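Local coordinates for protein Xaa-Pro dipeptidase (Pyrococcus horikoshii, PDB 1WY2) that probably splits dipeptides that carry proline at the C-terminal position and a nonpolar residue before it, as a metal-dependent prolidase of the M24B peptidase family, at residues 20-26 against 88-94; 78-82 against 104-109; 122-128 against 291-297; 5-11 against 32-36. One frame throughout, in Å; residues are numbered along the deposited sequence.

Interaction 1 (20-26 against 88-94); sequences IDAVLIA and IKSLGIE
Ile-20 lays its CG2 methyl over the backbone of Ser-90 and Gly-92 just where two parallel neighbours, strands 22-25 and 90-93, come together as two inner strands of the six-stranded mixed sheet of the creatinase/prolidase N-terminal domain. That methyl lies 3.5 Å from Gly-92 N, and CG2 of Val-23 covers the same glycine; a CB at Gly-92 would run into Val-23 CG2 and sit tight against Ile-20 CG2. Asp-21 closes a small ring of bonds with Ser-90: its N donates to Ser-90 O at 2.9 Å, while Ser-90 N returns a bond to OD2, using the lone pair that faces away from OD1. With CG beside the backbone N of Asp-21 (chi1 -59°), the carboxylate reaches Ser-90 N and lies alongside Lys-89. Ala-22 N adds a weak bond to Ser-90 O, and Ala-22 O takes a nearly straight bond from Gly-92 N, 2.7 Å long. The methyl of Ala-22 rests on CD1 of Ile-88 and, more loosely, on CD1 of Leu-91, on the face that helix 99-108 covers; Val-23 points to the other face, toward helix 6-17. Leu-24 N then bonds to Gly-92 O, and past this point the strands diverge. A water fills in, giving protons to Leu-24 O and Glu-94 OE1 and accepting from Glu-94 N. The Glu-94 side chain crosses Ile-25 at about a right angle, and its OE2 goes on to Lys-27 N and Asn-30 ND2. At the far end Ala-26 N donates to Glu-94 OE1 at 2.7 Å, arriving from above the carboxylate plane.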
# COMPACT_ATOMS: atom_id res chain seq x y z
N ILE A 20 -15.72 15.32 -23.10
CA ILE A 20 -15.27 13.96 -22.80
C ILE A 20 -16.46 13.03 -23.02
O ILE A 20 -17.56 13.30 -22.56
CB ILE A 20 -14.78 13.84 -21.34
CG1 ILE A 20 -13.53 14.71 -21.15
CG2 ILE A 20 -14.50 12.38 -21.01
CD1 ILE A 20 -13.05 14.78 -19.71
N ASP A 21 -16.22 11.92 -23.72
CA ASP A 21 -17.29 10.97 -24.02
C ASP A 21 -17.62 9.99 -22.90
O ASP A 21 -18.77 9.60 -22.73
CB ASP A 21 -16.95 10.21 -25.30
CG ASP A 21 -16.77 11.14 -26.49
OD1 ASP A 21 -17.74 11.86 -26.82
OD2 ASP A 21 -15.67 11.16 -27.08
N ALA A 22 -16.60 9.58 -22.15
CA ALA A 22 -16.80 8.64 -21.05
C ALA A 22 -15.68 8.79 -20.03
O ALA A 22 -14.61 9.30 -20.36
CB ALA A 22 -16.84 7.21 -21.57
N VAL A 23 -15.93 8.35 -18.81
CA VAL A 23 -14.93 8.42 -17.75
C VAL A 23 -14.71 7.06 -17.12
O VAL A 23 -15.66 6.31 -16.87
CB VAL A 23 -15.34 9.43 -16.65
CG1 VAL A 23 -14.46 9.25 -15.42
CG2 VAL A 23 -15.22 10.84 -17.19
N LEU A 24 -13.44 6.74 -16.88
CA LEU A 24 -13.07 5.47 -16.26
C LEU A 24 -12.46 5.75 -14.89
O LEU A 24 -11.51 6.51 -14.78
CB LEU A 24 -12.05 4.74 -17.13
CG LEU A 24 -11.46 3.45 -16.54
CD1 LEU A 24 -12.57 2.44 -16.30
CD2 LEU A 24 -10.41 2.89 -17.48
N ILE A 25 -13.03 5.13 -13.85
CA ILE A 25 -12.53 5.29 -12.48
C ILE A 25 -12.01 3.92 -12.03
O ILE A 25 -12.76 2.94 -12.01
CB ILE A 25 -13.67 5.73 -11.52
CG1 ILE A 25 -14.23 7.08 -11.98
CG2 ILE A 25 -13.15 5.83 -10.09
CD1 ILE A 25 -13.22 8.22 -11.94
N ALA A 26 -10.73 3.86 -11.66
CA ALA A 26 -10.12 2.59 -11.25
C ALA A 26 -9.39 2.57 -9.91
O ALA A 26 -9.16 1.49 -9.36
CB ALA A 26 -9.17 2.11 -12.34
N ILE A 88 -15.55 4.60 -27.73
CA ILE A 88 -15.24 5.83 -27.01
C ILE A 88 -14.10 6.59 -27.68
O ILE A 88 -13.04 6.04 -27.94
CB ILE A 88 -14.84 5.51 -25.55
CG1 ILE A 88 -15.99 4.80 -24.84
CG2 ILE A 88 -14.47 6.80 -24.83
CD1 ILE A 88 -15.66 4.33 -23.44
N LYS A 89 -14.34 7.87 -27.96
CA LYS A 89 -13.34 8.72 -28.59
C LYS A 89 -12.43 9.36 -27.55
O LYS A 89 -11.22 9.14 -27.55
CB LYS A 89 -14.01 9.81 -29.43
CG LYS A 89 -14.83 9.28 -30.60
CD LYS A 89 -13.94 8.60 -31.63
CE LYS A 89 -12.93 9.57 -32.23
NZ LYS A 89 -12.08 8.92 -33.27
N SER A 90 -13.02 10.17 -26.67
CA SER A 90 -12.28 10.85 -25.62
C SER A 90 -12.64 10.24 -24.27
O SER A 90 -13.79 10.31 -23.84
CB SER A 90 -12.64 12.35 -25.63
OG SER A 90 -11.88 13.07 -24.67
N LEU A 91 -11.65 9.66 -23.60
CA LEU A 91 -11.86 9.03 -22.30
C LEU A 91 -11.24 9.81 -21.15
O LEU A 91 -10.06 10.15 -21.19
CB LEU A 91 -11.28 7.61 -22.30
CG LEU A 91 -11.44 6.78 -21.02
CD1 LEU A 91 -12.91 6.35 -20.87
CD2 LEU A 91 -10.55 5.55 -21.07
N GLY A 92 -12.04 10.10 -20.12
CA GLY A 92 -11.52 10.83 -18.97
C GLY A 92 -10.92 9.82 -18.01
O GLY A 92 -11.56 8.80 -17.71
N ILE A 93 -9.72 10.09 -17.51
CA ILE A 93 -9.05 9.16 -16.59
C ILE A 93 -8.39 9.84 -15.40
O ILE A 93 -8.14 11.05 -15.41
CB ILE A 93 -7.97 8.32 -17.32
CG1 ILE A 93 -6.90 9.24 -17.92
CG2 ILE A 93 -8.61 7.47 -18.42
CD1 ILE A 93 -5.67 8.49 -18.42
N GLU A 94 -8.10 9.04 -14.37
CA GLU A 94 -7.44 9.54 -13.16
C GLU A 94 -5.95 9.71 -13.42
O GLU A 94 -5.36 8.99 -14.23
CB GLU A 94 -7.62 8.54 -12.02
CG GLU A 94 -9.05 8.23 -11.66
CD GLU A 94 -9.20 6.83 -11.10
OE1 GLU A 94 -8.87 5.86 -11.83
OE2 GLU A 94 -9.64 6.69 -9.94
O HOH W 1 -8.85 6.35 -14.47

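Interaction 2 (78-82 against 104-109); sequences MDEFY and ELKKKA
Tyr-82 projects from helix 78-85 across the last turns of helix 99-108, and three side chains of that helix meet its ring, each approaching differently. Leu-105 comes to the edge: its CD2 methyl lies in the ring plane, 3.6 Å from CE1, with the two side chains at about a right angle. Lys-108 crosses the ring at a slant. Its CB makes an off-centre CH-pi contact, 4.3 Å from the ring centroid, and the chain then runs extended past the ring so that CD sits 3.6 Å from Tyr-82 CD2. Glu-104 meets the phenol end, where CB is 3.3 Å from Tyr-82 OH and its carboxylate plane is turned 67° from the ring. The straight course of Lys-108 beyond CG carries NZ to the outer side of the contact, between two acids. Within its own helix it forms a salt bridge to Glu-104 OE2 at 3.1 Å; the one to Asp-79 OD1 is long, at 3.7 Å. The two carboxylates stay well apart, and the ammonium between them probably eases their mutual repulsion. Cut back to alanine, Tyr-82 would probably leave a gap between the helices, with the aliphatic chain of Lys-108 and the Leu-105 methyl missing the ring they pack on. At the backbone end of the tyrosine, the Ala-109 methyl approaches Tyr-82 O. The short segments cross at -75°, and the contact lies over one face of the N-terminal sheet: Leu-105 and Phe-81 both reach Leu-24 of strand 22-25, Leu-105 also touches Phe-114 of strand 113-116, and Phe-101 of helix 99-108 packs against Tyr-82.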
# COMPACT_ATOMS: atom_id res chain seq x y z
N MET A 78 -10.23 -9.61 -19.37
CA MET A 78 -10.15 -8.19 -19.65
C MET A 78 -10.67 -7.81 -21.03
O MET A 78 -11.18 -6.70 -21.22
CB MET A 78 -8.71 -7.69 -19.49
CG MET A 78 -8.30 -7.45 -18.04
SD MET A 78 -9.31 -6.18 -17.26
CE MET A 78 -8.54 -4.70 -17.89
N ASP A 79 -10.53 -8.71 -21.99
CA ASP A 79 -11.00 -8.44 -23.35
C ASP A 79 -12.48 -8.07 -23.33
O ASP A 79 -12.94 -7.29 -24.16
CB ASP A 79 -10.77 -9.65 -24.25
CG ASP A 79 -9.30 -10.00 -24.40
OD1 ASP A 79 -8.52 -9.12 -24.80
OD2 ASP A 79 -8.94 -11.16 -24.12
N GLU A 80 -13.21 -8.64 -22.38
CA GLU A 80 -14.63 -8.37 -22.24
C GLU A 80 -14.82 -6.92 -21.79
O GLU A 80 -15.76 -6.24 -22.21
CB GLU A 80 -15.25 -9.31 -21.21
CG GLU A 80 -15.13 -10.79 -21.57
CD GLU A 80 -15.64 -11.69 -20.46
OE1 GLU A 80 -16.81 -11.55 -20.06
OE2 GLU A 80 -14.86 -12.55 -20.00
N PHE A 81 -13.92 -6.46 -20.93
CA PHE A 81 -13.97 -5.10 -20.42
C PHE A 81 -13.68 -4.11 -21.54
O PHE A 81 -14.44 -3.17 -21.76
CB PHE A 81 -12.94 -4.91 -19.29
CG PHE A 81 -12.84 -3.50 -18.80
CD1 PHE A 81 -13.90 -2.89 -18.14
CD2 PHE A 81 -11.69 -2.75 -19.03
CE1 PHE A 81 -13.82 -1.57 -17.72
CE2 PHE A 81 -11.60 -1.42 -18.61
CZ PHE A 81 -12.67 -0.83 -17.96
N TYR A 82 -12.58 -4.34 -22.25
CA TYR A 82 -12.20 -3.46 -23.35
C TYR A 82 -13.26 -3.38 -24.43
O TYR A 82 -13.41 -2.34 -25.09
CB TYR A 82 -10.87 -3.93 -23.95
CG TYR A 82 -9.71 -3.84 -22.99
CD1 TYR A 82 -9.36 -2.62 -22.41
CD2 TYR A 82 -8.97 -4.97 -22.65
CE1 TYR A 82 -8.31 -2.53 -21.50
CE2 TYR A 82 -7.91 -4.89 -21.74
CZ TYR A 82 -7.59 -3.66 -21.18
OH TYR A 82 -6.55 -3.57 -20.28
N GLU A 104 -3.02 -0.40 -23.22
CA GLU A 104 -4.00 -1.44 -23.54
C GLU A 104 -5.26 -0.78 -24.09
O GLU A 104 -5.80 -1.20 -25.12
CB GLU A 104 -4.36 -2.24 -22.28
CG GLU A 104 -3.32 -3.27 -21.87
CD GLU A 104 -3.28 -4.46 -22.80
OE1 GLU A 104 -2.96 -4.28 -23.99
OE2 GLU A 104 -3.58 -5.59 -22.33
N LEU A 105 -5.73 0.25 -23.40
CA LEU A 105 -6.93 0.97 -23.81
C LEU A 105 -6.78 1.53 -25.22
O LEU A 105 -7.73 1.53 -26.00
CB LEU A 105 -7.23 2.10 -22.82
CG LEU A 105 -7.57 1.69 -21.39
CD1 LEU A 105 -7.59 2.92 -20.49
CD2 LEU A 105 -8.92 0.99 -21.36
N LYS A 106 -5.59 2.01 -25.54
CA LYS A 106 -5.32 2.57 -26.86
C LYS A 106 -5.44 1.53 -27.97
O LYS A 106 -5.96 1.82 -29.05
CB LYS A 106 -3.91 3.17 -26.91
CG LYS A 106 -3.72 4.44 -26.10
CD LYS A 106 -2.31 4.99 -26.31
CE LYS A 106 -2.09 6.28 -25.55
NZ LYS A 106 -0.71 6.81 -25.76
N LYS A 107 -4.95 0.33 -27.70
CA LYS A 107 -4.97 -0.73 -28.69
C LYS A 107 -6.23 -1.58 -28.72
O LYS A 107 -6.81 -1.79 -29.79
CB LYS A 107 -3.75 -1.64 -28.50
CG LYS A 107 -3.69 -2.34 -27.15
CD LYS A 107 -2.43 -3.19 -27.02
CE LYS A 107 -2.38 -4.31 -28.05
NZ LYS A 107 -1.15 -5.14 -27.92
N LYS A 108 -6.66 -2.06 -27.56
CA LYS A 108 -7.84 -2.92 -27.48
C LYS A 108 -9.20 -2.22 -27.49
O LYS A 108 -10.19 -2.78 -27.96
CB LYS A 108 -7.73 -3.83 -26.26
CG LYS A 108 -6.52 -4.75 -26.31
CD LYS A 108 -6.46 -5.69 -25.11
CE LYS A 108 -5.29 -6.65 -25.23
NZ LYS A 108 -5.21 -7.58 -24.07
N ALA A 109 -9.25 -1.00 -26.97
CA ALA A 109 -10.50 -0.24 -26.94
C ALA A 109 -10.46 0.86 -28.00
O ALA A 109 -11.45 1.55 -28.23
CB ALA A 109 -10.72 0.36 -25.56

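Interaction 3 (122-128 against 291-297); sequences RDMRIIK and LEVHEWP. With CAC (cacodylate ion), chain C.
Arg-125 and Lys-128 meet Glu-292 and Glu-295 in a salt-bridge network that ties the end of helix 118-125, in the N-terminal domain, to a loop of the M24 metallopeptidase domain. Arg-125 NH2 holds both acids: Glu-292 OE1 lies in the guanidinium plane at 2.8 Å, bonded through its anti lone pair, and Glu-295 OE2 is reached at 2.9 Å from above its carboxylate plane. Glu-292 N reaches that same OE2 from the opposite face. Glu-295 OE1 takes a 2.7 Å bond from Lys-128 NZ, which also donates to Arg-125 O. A water links Arg-125 NE, Leu-291 N and Glu-295 OE1. With CG held between its backbone N and carbonyl carbon (chi1 55°), Glu-295 presents its carboxylate to both cations. Glu-292 OE2 has a further partner in Lys-27, and Asn-30 takes Arg-125 NH1.

The loop follows the strand that carries the metal ligand His-287, whose side chain is about 7 Å from that of Glu-295 and whose ring meets His-294 edge-to-face. A cacodylate, probably from the crystallisation liquor, accepts from His-294 NE2.

Outside the charges, CZ3 of Trp-296 lies over one face of the Arg-125 guanidinium. Ile-126 CD1 packs on Trp-296 CB and on Pro-297 CD, two residues joined by a cis peptide bond. Arg-122 covers a face of the indole, its CG over the five-membered ring, 3.5 Å from the centroid.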
# COMPACT_ATOMS: atom_id res chain seq x y z
N ARG A 122 -11.20 15.77 -7.23
CA ARG A 122 -10.68 16.62 -6.15
C ARG A 122 -11.76 17.53 -5.58
O ARG A 122 -11.95 17.60 -4.37
CB ARG A 122 -9.53 17.49 -6.67
CG ARG A 122 -9.05 18.55 -5.69
CD ARG A 122 -8.28 19.64 -6.42
NE ARG A 122 -9.14 20.32 -7.38
CZ ARG A 122 -8.71 21.21 -8.28
NH1 ARG A 122 -7.42 21.52 -8.34
NH2 ARG A 122 -9.58 21.79 -9.10
N ASP A 123 -12.47 18.23 -6.46
CA ASP A 123 -13.50 19.15 -6.01
C ASP A 123 -14.54 18.47 -5.12
O ASP A 123 -15.08 19.11 -4.21
CB ASP A 123 -14.18 19.81 -7.22
CG ASP A 123 -13.30 20.87 -7.87
OD1 ASP A 123 -12.17 21.11 -7.38
OD2 ASP A 123 -13.72 21.47 -8.89
N MET A 124 -14.82 17.20 -5.36
CA MET A 124 -15.77 16.47 -4.54
C MET A 124 -15.16 15.99 -3.22
O MET A 124 -15.67 16.31 -2.15
CB MET A 124 -16.32 15.25 -5.29
CG MET A 124 -17.21 15.58 -6.47
SD MET A 124 -18.04 14.11 -7.10
CE MET A 124 -16.66 13.27 -7.89
N ARG A 125 -14.05 15.26 -3.31
CA ARG A 125 -13.42 14.71 -2.11
C ARG A 125 -12.78 15.71 -1.14
O ARG A 125 -12.69 15.43 0.05
CB ARG A 125 -12.38 13.65 -2.52
CG ARG A 125 -13.00 12.32 -2.96
CD ARG A 125 -11.94 11.33 -3.43
NE ARG A 125 -10.93 11.07 -2.41
CZ ARG A 125 -9.75 10.51 -2.65
NH1 ARG A 125 -9.42 10.14 -3.88
NH2 ARG A 125 -8.89 10.33 -1.65
N ILE A 126 -12.37 16.86 -1.65
CA ILE A 126 -11.72 17.87 -0.82
C ILE A 126 -12.63 18.50 0.24
O ILE A 126 -12.16 19.05 1.23
CB ILE A 126 -11.09 18.98 -1.70
CG1 ILE A 126 -10.01 19.73 -0.91
CG2 ILE A 126 -12.17 19.93 -2.20
CD1 ILE A 126 -9.13 20.63 -1.77
N ILE A 127 -13.94 18.43 0.02
CA ILE A 127 -14.92 18.95 0.97
C ILE A 127 -15.63 17.76 1.60
O ILE A 127 -16.33 17.02 0.91
CB ILE A 127 -15.97 19.85 0.27
CG1 ILE A 127 -15.27 20.99 -0.48
CG2 ILE A 127 -16.95 20.40 1.31
CD1 ILE A 127 -14.37 21.87 0.38
N LYS A 128 -15.44 17.57 2.90
CA LYS A 128 -16.06 16.45 3.60
C LYS A 128 -17.48 16.76 4.06
O LYS A 128 -17.78 17.88 4.49
CB LYS A 128 -15.22 16.04 4.81
CG LYS A 128 -14.06 15.08 4.51
CD LYS A 128 -13.02 15.71 3.59
CE LYS A 128 -11.87 14.74 3.32
NZ LYS A 128 -10.94 15.26 2.26
N LEU A 291 -10.19 9.60 2.43
CA LEU A 291 -10.16 8.19 2.05
C LEU A 291 -8.70 7.74 1.95
O LEU A 291 -8.41 6.54 1.99
CB LEU A 291 -10.88 7.97 0.72
CG LEU A 291 -12.40 8.09 0.80
CD1 LEU A 291 -12.98 8.05 -0.61
CD2 LEU A 291 -12.97 6.96 1.65
N GLU A 292 -7.80 8.70 1.80
CA GLU A 292 -6.36 8.43 1.74
C GLU A 292 -5.69 9.30 2.81
O GLU A 292 -6.19 10.37 3.13
CB GLU A 292 -5.80 8.77 0.35
CG GLU A 292 -6.25 7.79 -0.72
CD GLU A 292 -5.89 8.24 -2.12
OE1 GLU A 292 -6.50 9.22 -2.59
OE2 GLU A 292 -5.02 7.61 -2.75
N VAL A 293 -4.58 8.83 3.37
CA VAL A 293 -3.93 9.62 4.41
C VAL A 293 -3.29 10.88 3.83
O VAL A 293 -3.17 11.89 4.52
CB VAL A 293 -2.88 8.78 5.18
CG1 VAL A 293 -1.64 8.59 4.35
CG2 VAL A 293 -2.56 9.45 6.51
N HIS A 294 -2.89 10.82 2.56
CA HIS A 294 -2.31 11.97 1.86
C HIS A 294 -3.20 12.33 0.68
O HIS A 294 -3.23 11.61 -0.32
CB HIS A 294 -0.91 11.66 1.32
CG HIS A 294 0.13 11.49 2.38
ND1 HIS A 294 0.74 10.28 2.63
CD2 HIS A 294 0.68 12.38 3.24
CE1 HIS A 294 1.62 10.43 3.60
NE2 HIS A 294 1.61 11.69 3.99
N GLU A 295 -3.93 13.44 0.79
CA GLU A 295 -4.78 13.89 -0.31
C GLU A 295 -4.87 15.41 -0.36
O GLU A 295 -4.12 16.10 0.34
CB GLU A 295 -6.18 13.25 -0.23
CG GLU A 295 -6.96 13.42 1.06
CD GLU A 295 -8.31 12.70 1.01
OE1 GLU A 295 -9.36 13.37 1.04
OE2 GLU A 295 -8.31 11.45 0.93
N TRP A 296 -5.76 15.94 -1.19
CA TRP A 296 -5.90 17.39 -1.34
C TRP A 296 -6.42 18.09 -0.09
O TRP A 296 -7.29 17.57 0.60
CB TRP A 296 -6.85 17.70 -2.50
CG TRP A 296 -6.58 16.94 -3.76
CD1 TRP A 296 -5.68 17.25 -4.74
CD2 TRP A 296 -7.27 15.77 -4.21
NE1 TRP A 296 -5.77 16.35 -5.78
CE2 TRP A 296 -6.74 15.42 -5.47
CE3 TRP A 296 -8.28 14.97 -3.67
CZ2 TRP A 296 -7.19 14.32 -6.20
CZ3 TRP A 296 -8.74 13.87 -4.39
CH2 TRP A 296 -8.19 13.56 -5.65
N PRO A 297 -5.89 19.28 0.22
CA PRO A 297 -4.85 19.95 -0.56
C PRO A 297 -3.50 19.75 0.11
O PRO A 297 -3.43 19.32 1.27
CB PRO A 297 -5.28 21.40 -0.52
CG PRO A 297 -5.76 21.53 0.90
CD PRO A 297 -6.58 20.25 1.10
AS CAC C . 2.60 11.31 7.60
O1 CAC C . 2.10 12.41 8.73
O2 CAC C . 3.04 12.17 6.28
C1 CAC C . 4.12 10.38 8.18
C2 CAC C . 1.20 10.20 7.05
O HOH W 2 -11.35 11.53 0.47
O HOH W 3 -9.97 18.06 2.56

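Interaction 4 (5-11 against 32-36); sequences NEKVKKI and YYISG
Lys-7 reaches from helix 6-17 across the ring of Tyr-33, the two side chains at about a right angle. Beyond CB the chain runs fully extended: CG comes within 4.1 Å of Tyr-33 CE2, CD passes that atom and the carbonyl O of Tyr-33, and CE lies over the ring face, 3.6 Å from CZ. At the tip NZ stands above the ring centre, 3.6 Å from the centroid, in a cation-pi contact, and also donates to Tyr-33 O at 2.8 Å. A serine in place of Tyr-33 would probably cost the ammonium its pi partner and leave the lysine chain freer to turn. Asn-5 caps the same helix: its OD1 accepts from Val-8 N, while ND2 makes a weak bond to Ile-34 O at 3.1 Å. Its CG sits between backbone N and carbonyl carbon (chi1 65°), which turns the amide back over the helix start. Ile-34 CG2 meets Val-8 CG2, and its CD1 meets Ile-11 CD1 tip to tip. Helices 6-17 and 28-35 thus pack together over strand 44-48, where Ile-47 touches Val-8 and Ile-11, and Ile-45 touches Ile-34, while Met-124 of helix 118-125 touches Lys-7 and Tyr-33.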
# COMPACT_ATOMS: atom_id res chain seq x y z
N ASN A 5 -26.28 8.56 -8.88
CA ASN A 5 -26.07 9.40 -7.71
C ASN A 5 -25.44 10.74 -8.06
O ASN A 5 -24.99 10.95 -9.19
CB ASN A 5 -25.25 8.65 -6.64
CG ASN A 5 -23.83 8.32 -7.09
OD1 ASN A 5 -23.08 9.21 -7.47
ND2 ASN A 5 -23.47 7.04 -7.03
N GLU A 6 -25.42 11.66 -7.10
CA GLU A 6 -24.89 12.99 -7.37
C GLU A 6 -23.41 13.06 -7.70
O GLU A 6 -22.98 13.98 -8.40
CB GLU A 6 -25.22 13.95 -6.23
CG GLU A 6 -24.68 13.59 -4.88
CD GLU A 6 -25.03 14.65 -3.84
OE1 GLU A 6 -26.23 14.94 -3.68
OE2 GLU A 6 -24.10 15.19 -3.20
N LYS A 7 -22.62 12.10 -7.22
CA LYS A 7 -21.19 12.11 -7.52
C LYS A 7 -20.99 11.76 -8.99
O LYS A 7 -20.18 12.38 -9.68
CB LYS A 7 -20.46 11.10 -6.63
CG LYS A 7 -20.49 11.50 -5.16
CD LYS A 7 -19.99 10.39 -4.26
CE LYS A 7 -20.02 10.82 -2.80
NZ LYS A 7 -19.58 9.73 -1.89
N VAL A 8 -21.75 10.78 -9.47
CA VAL A 8 -21.69 10.38 -10.87
C VAL A 8 -22.14 11.56 -11.74
O VAL A 8 -21.55 11.85 -12.78
CB VAL A 8 -22.61 9.16 -11.14
CG1 VAL A 8 -22.73 8.91 -12.64
CG2 VAL A 8 -22.05 7.93 -10.44
N LYS A 9 -23.19 12.25 -11.31
CA LYS A 9 -23.69 13.38 -12.07
C LYS A 9 -22.70 14.54 -12.14
O LYS A 9 -22.63 15.24 -13.14
CB LYS A 9 -25.04 13.84 -11.52
CG LYS A 9 -26.17 12.92 -11.94
CD LYS A 9 -27.43 13.14 -11.13
CE LYS A 9 -28.54 12.23 -11.64
NZ LYS A 9 -29.62 12.05 -10.64
N LYS A 10 -21.93 14.73 -11.07
CA LYS A 10 -20.94 15.79 -11.07
C LYS A 10 -19.86 15.46 -12.09
O LYS A 10 -19.32 16.35 -12.75
CB LYS A 10 -20.32 15.96 -9.69
CG LYS A 10 -21.25 16.68 -8.72
CD LYS A 10 -20.58 16.97 -7.40
CE LYS A 10 -21.51 17.77 -6.49
NZ LYS A 10 -20.84 18.13 -5.21
N ILE A 11 -19.56 14.18 -12.23
CA ILE A 11 -18.56 13.76 -13.21
C ILE A 11 -19.13 13.94 -14.61
O ILE A 11 -18.42 14.37 -15.52
CB ILE A 11 -18.15 12.29 -12.97
CG1 ILE A 11 -17.34 12.21 -11.67
CG2 ILE A 11 -17.32 11.77 -14.15
CD1 ILE A 11 -17.07 10.80 -11.18
N TYR A 32 -14.65 3.39 -4.35
CA TYR A 32 -15.47 3.33 -3.14
C TYR A 32 -16.26 4.61 -2.97
O TYR A 32 -17.46 4.59 -2.65
CB TYR A 32 -14.59 3.13 -1.90
CG TYR A 32 -15.38 3.19 -0.62
CD1 TYR A 32 -16.24 2.15 -0.26
CD2 TYR A 32 -15.35 4.32 0.20
CE1 TYR A 32 -17.05 2.23 0.87
CE2 TYR A 32 -16.15 4.42 1.34
CZ TYR A 32 -17.00 3.37 1.66
OH TYR A 32 -17.82 3.46 2.77
N TYR A 33 -15.59 5.74 -3.18
CA TYR A 33 -16.23 7.04 -3.03
C TYR A 33 -17.48 7.17 -3.90
O TYR A 33 -18.51 7.65 -3.46
CB TYR A 33 -15.26 8.16 -3.40
CG TYR A 33 -15.77 9.55 -3.11
CD1 TYR A 33 -15.88 10.01 -1.80
CD2 TYR A 33 -16.14 10.41 -4.14
CE1 TYR A 33 -16.33 11.30 -1.52
CE2 TYR A 33 -16.60 11.70 -3.88
CZ TYR A 33 -16.69 12.14 -2.57
OH TYR A 33 -17.15 13.41 -2.31
N ILE A 34 -17.36 6.71 -5.15
CA ILE A 34 -18.46 6.82 -6.10
C ILE A 34 -19.52 5.71 -6.05
O ILE A 34 -20.71 6.00 -6.17
CB ILE A 34 -17.89 6.90 -7.54
CG1 ILE A 34 -16.99 8.13 -7.65
CG2 ILE A 34 -19.01 6.97 -8.56
CD1 ILE A 34 -16.18 8.18 -8.93
N SER A 35 -19.10 4.46 -5.85
CA SER A 35 -20.04 3.34 -5.84
C SER A 35 -20.34 2.72 -4.48
O SER A 35 -21.38 2.08 -4.30
CB SER A 35 -19.53 2.24 -6.76
OG SER A 35 -18.45 1.54 -6.16
N GLY A 36 -19.43 2.89 -3.53
CA GLY A 36 -19.62 2.31 -2.21
C GLY A 36 -19.07 0.89 -2.16
O GLY A 36 -19.09 0.24 -1.11

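In the fold
Interactions 1, 2 and 4 all belong to the N-terminal domain. Interaction 1 joins two inner, parallel strands of its sheet; Leu-24 and Leu-91 touch interaction 2 on one face, and Val-23 and Ile-25 touch interaction 4 on the other. Interactions 2 and 4, with centres 24 Å apart, therefore do not meet. In sequence, segments of interaction 1 alternate with those of both, while interaction 4 closes before interaction 2 opens. Interaction 3 follows all of them and spans 163 residues to bind the two domains together. Its centre is 14 Å from that of interaction 4, and Tyr-33 bridges them, packing on Arg-125 and Leu-291, so the N-terminal domain is connected to a loop near the metal site.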